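Local coordinates for protein nitrite oxidoreductase subunit A (Kuenenia stuttgartiensis, PDB 7B04) that belongs to the molybdopterin oxidoreductase family and carries a molybdenum atom, two MD1 molecules and an iron/sulfur cluster, at residues B[289-294]-B[807-812]. Residues are numbered along the deposited sequence; the frame is centred on the assembly and turned at random.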
ATOM      1  N   SER B 289      -9.717   8.449 -21.977  1.00 45.49           N
ATOM      2  CA  SER B 289      -8.575   9.306 -22.273  1.00 44.45           C
ATOM      3  C   SER B 289      -7.583   9.214 -21.118  1.00 44.73           C
ATOM      4  O   SER B 289      -7.832   9.750 -20.034  1.00 46.91           O
ATOM      5  CB  SER B 289      -9.031  10.747 -22.492  1.00 46.94           C
ATOM      6  OG  SER B 289      -7.926  11.616 -22.675  1.00 46.97           O
ATOM      7  N   ASP B 290      -6.473   8.506 -21.340  1.00 45.84           N
ATOM      8  CA  ASP B 290      -5.397   8.390 -20.364  1.00 41.14           C
ATOM      9  C   ASP B 290      -4.065   8.506 -21.099  1.00 48.24           C
ATOM     10  O   ASP B 290      -4.023   8.585 -22.330  1.00 50.73           O
ATOM     11  CB  ASP B 290      -5.504   7.084 -19.569  1.00 37.27           C
ATOM     12  CG  ASP B 290      -5.575   5.863 -20.461  1.00 45.74           C
ATOM     13  OD1 ASP B 290      -5.581   6.018 -21.701  1.00 42.74           O
ATOM     14  OD2 ASP B 290      -5.631   4.742 -19.915  1.00 54.59           O
ATOM     15  N   VAL B 291      -2.964   8.497 -20.346  1.00 49.96           N
ATOM     16  CA  VAL B 291      -1.642   8.769 -20.900  1.00 45.40           C
ATOM     17  C   VAL B 291      -0.613   7.807 -20.324  1.00 45.07           C
ATOM     18  O   VAL B 291      -0.797   7.239 -19.243  1.00 43.89           O
ATOM     19  CB  VAL B 291      -1.183  10.221 -20.630  1.00 37.13           C
ATOM     20  CG1 VAL B 291      -2.100  11.216 -21.312  1.00 39.72           C
ATOM     21  CG2 VAL B 291      -1.114  10.492 -19.132  1.00 25.29           C
ATOM     22  N   ASP B 292       0.474   7.609 -21.072  1.00 38.73           N
ATOM     23  CA  ASP B 292       1.681   7.057 -20.471  1.00 36.91           C
ATOM     24  C   ASP B 292       2.203   8.090 -19.484  1.00 44.75           C
ATOM     25  O   ASP B 292       2.578   9.198 -19.883  1.00 42.29           O
ATOM     26  CB  ASP B 292       2.739   6.736 -21.528  1.00 38.27           C
ATOM     27  CG  ASP B 292       2.326   5.609 -22.447  1.00 47.50           C
ATOM     28  OD1 ASP B 292       1.556   4.730 -22.008  1.00 47.48           O
ATOM     29  OD2 ASP B 292       2.777   5.602 -23.612  1.00 50.77           O
ATOM     30  N   MET B 293       2.248   7.733 -18.201  1.00 38.35           N
ATOM     31  CA  MET B 293       2.438   8.725 -17.151  1.00 38.87           C
ATOM     32  C   MET B 293       3.806   9.398 -17.162  1.00 37.38           C
ATOM     33  O   MET B 293       4.016  10.318 -16.376  1.00 39.55           O
ATOM     34  CB  MET B 293       2.141   8.116 -15.780  1.00 39.37           C
ATOM     35  CG  MET B 293       0.881   7.269 -15.789  1.00 47.74           C
ATOM     36  SD  MET B 293       0.381   6.671 -14.167  1.00 67.31           S
ATOM     37  CE  MET B 293       0.249   8.214 -13.265  1.00 35.76           C
ATOM     38  N   ASN B 294       4.772   8.955 -17.961  1.00 31.68           N
ATOM     39  CA  ASN B 294       5.946   9.811 -18.107  1.00 35.76           C
ATOM     40  C   ASN B 294       5.560  11.147 -18.745  1.00 38.20           C
ATOM     41  O   ASN B 294       6.244  12.158 -18.542  1.00 34.65           O
ATOM     42  CB  ASN B 294       7.061   9.108 -18.881  1.00 35.85           C
ATOM     43  CG  ASN B 294       6.640   8.668 -20.259  1.00 41.58           C
ATOM     44  OD1 ASN B 294       5.484   8.819 -20.655  1.00 49.52           O
ATOM     45  ND2 ASN B 294       7.585   8.114 -21.007  1.00 36.14           N
ATOM     46  N   PRO B 807       5.546   8.737 -25.495  1.00 45.28           N
ATOM     47  CA  PRO B 807       4.564   9.180 -24.510  1.00 40.42           C
ATOM     48  C   PRO B 807       3.198   9.146 -25.164  1.00 48.34           C
ATOM     49  O   PRO B 807       2.794  10.149 -25.764  1.00 50.66           O
ATOM     50  CB  PRO B 807       5.009  10.612 -24.166  1.00 35.26           C
ATOM     51  CG  PRO B 807       6.389  10.755 -24.756  1.00 41.03           C
ATOM     52  CD  PRO B 807       6.341   9.885 -25.970  1.00 36.81           C
ATOM     53  N   ARG B 808       2.489   8.015 -25.099  1.00 43.30           N
ATOM     54  CA  ARG B 808       1.189   7.953 -25.751  1.00 44.50           C
ATOM     55  C   ARG B 808       0.274   9.005 -25.160  1.00 45.86           C
ATOM     56  O   ARG B 808      -0.035   8.985 -23.964  1.00 48.21           O
ATOM     57  CB  ARG B 808       0.536   6.580 -25.611  1.00 40.79           C
ATOM     58  CG  ARG B 808      -0.940   6.648 -26.022  1.00 41.78           C
ATOM     59  CD  ARG B 808      -1.712   5.363 -25.803  1.00 37.59           C
ATOM     60  NE  ARG B 808      -1.600   4.865 -24.436  1.00 34.26           N
ATOM     61  CZ  ARG B 808      -2.350   5.285 -23.422  1.00 39.03           C
ATOM     62  NH1 ARG B 808      -3.269   6.224 -23.612  1.00 37.45           N
ATOM     63  NH2 ARG B 808      -2.177   4.768 -22.215  1.00 47.69           N
ATOM     64  N   HIS B 809      -0.146   9.929 -26.012  1.00 44.16           N
ATOM     65  CA  HIS B 809      -1.050  10.997 -25.644  1.00 43.66           C
ATOM     66  C   HIS B 809      -2.294  10.891 -26.512  1.00 45.91           C
ATOM     67  O   HIS B 809      -2.179  10.903 -27.750  1.00 48.47           O
ATOM     68  CB  HIS B 809      -0.367  12.345 -25.831  1.00 39.78           C
ATOM     69  CG  HIS B 809      -1.080  13.472 -25.169  1.00 43.77           C
ATOM     70  ND1 HIS B 809      -1.747  13.328 -23.972  1.00 47.43           N
ATOM     71  CD2 HIS B 809      -1.246  14.760 -25.541  1.00 52.57           C
ATOM     72  CE1 HIS B 809      -2.288  14.483 -23.633  1.00 49.91           C
ATOM     73  NE2 HIS B 809      -1.995  15.370 -24.565  1.00 55.27           N
ATOM     74  N   PRO B 810      -3.488  10.789 -25.931  1.00 45.21           N
ATOM     75  CA  PRO B 810      -4.692  10.636 -26.753  1.00 43.91           C
ATOM     76  C   PRO B 810      -4.979  11.892 -27.559  1.00 43.78           C
ATOM     77  O   PRO B 810      -4.767  13.014 -27.092  1.00 44.10           O
ATOM     78  CB  PRO B 810      -5.794  10.365 -25.721  1.00 39.07           C
ATOM     79  CG  PRO B 810      -5.279  10.970 -24.457  1.00 42.11           C
ATOM     80  CD  PRO B 810      -3.790  10.799 -24.491  1.00 40.04           C
ATOM     81  N   PHE B 811      -5.436  11.684 -28.797  1.00 41.83           N
ATOM     82  CA  PHE B 811      -5.840  12.741 -29.722  1.00 49.35           C
ATOM     83  C   PHE B 811      -4.661  13.557 -30.232  1.00 53.82           C
ATOM     84  O   PHE B 811      -4.853  14.662 -30.751  1.00 46.39           O
ATOM     85  CB  PHE B 811      -6.890  13.676 -29.110  1.00 46.25           C
ATOM     86  CG  PHE B 811      -7.954  12.963 -28.335  1.00 37.49           C
ATOM     87  CD1 PHE B 811      -8.746  12.005 -28.943  1.00 42.44           C
ATOM     88  CD2 PHE B 811      -8.164  13.255 -26.999  1.00 36.45           C
ATOM     89  CE1 PHE B 811      -9.725  11.348 -28.231  1.00 49.09           C
ATOM     90  CE2 PHE B 811      -9.143  12.601 -26.283  1.00 43.34           C
ATOM     91  CZ  PHE B 811      -9.923  11.645 -26.899  1.00 45.04           C
ATOM     92  N   TRP B 812      -3.439  13.041 -30.097  1.00 48.89           N
ATOM     93  CA  TRP B 812      -2.285  13.737 -30.658  1.00 44.27           C
ATOM     94  C   TRP B 812      -2.395  13.844 -32.175  1.00 50.99           C
ATOM     95  O   TRP B 812      -2.218  14.927 -32.746  1.00 57.92           O
ATOM     96  CB  TRP B 812      -0.997  13.018 -30.257  1.00 46.26           C
ATOM     97  CG  TRP B 812       0.226  13.648 -30.835  1.00 47.81           C
ATOM     98  CD1 TRP B 812       0.946  14.677 -30.305  1.00 50.12           C
ATOM     99  CD2 TRP B 812       0.867  13.300 -32.067  1.00 49.14           C
ATOM    100  NE1 TRP B 812       2.002  14.989 -31.128  1.00 49.02           N
ATOM    101  CE2 TRP B 812       1.976  14.157 -32.217  1.00 46.30           C
ATOM    102  CE3 TRP B 812       0.615  12.345 -33.055  1.00 49.69           C
ATOM    103  CZ2 TRP B 812       2.829  14.088 -33.316  1.00 41.44           C
ATOM    104  CZ3 TRP B 812       1.462  12.277 -34.145  1.00 49.66           C
ATOM    105  CH2 TRP B 812       2.555  13.143 -34.266  1.00 50.05           C
TER
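Arg808 curls over the loop Asp290-Asp292, and the three residues form a buried salt-bridge network that ties two loops, 289-294 and 807-812, together in the interior of this molybdopterin oxidoreductase. The loops run roughly antiparallel, their end-to-end directions 158° apart. From the backbone outward, Arg808 N donates to Asp292 OD2 at 2.8 Å, reaching it from above the carboxylate plane. CB packs against the same Asp292 OD2 at 3.2 Å. The chain then bends at chi3 (53°), which brings NE to 4.0 Å from Asp292 OD1. The guanidinium stands steeply to the Asp292 carboxylate, with Asp292 N over one of its faces, and NH2 makes a long salt bridge to Asp292 OD1. NH1 meets Asp290 twice: a salt bridge to OD1 at 3.0 Å, again from above the carboxylate plane, and a weak hydrogen bond to the backbone O. Lys567 shares Asp290 OD1, while Tyr566 OH holds OD2, so both oxygens of the Asp290 carboxylate have partners; the two positive charges would be expected to favour its ionised form. The backbone completes the link around Arg808: Asp292 N donates to Arg808 O at 3.2 Å. Further along, Val291 CG1 touches the edge of the His809 ring at ND1 and also packs on Pro810 CD. Subunit B lines 807-812 at both ends: its Pro398 packs on Pro807 and its Ser409 OG hydrogen-bonds Phe811 N. Ser289 OG, which hydrogen-bonds His560 ND1, lies anti to its own backbone N (chi1 175°) and rests against Pro810 CG at 3.3 Å.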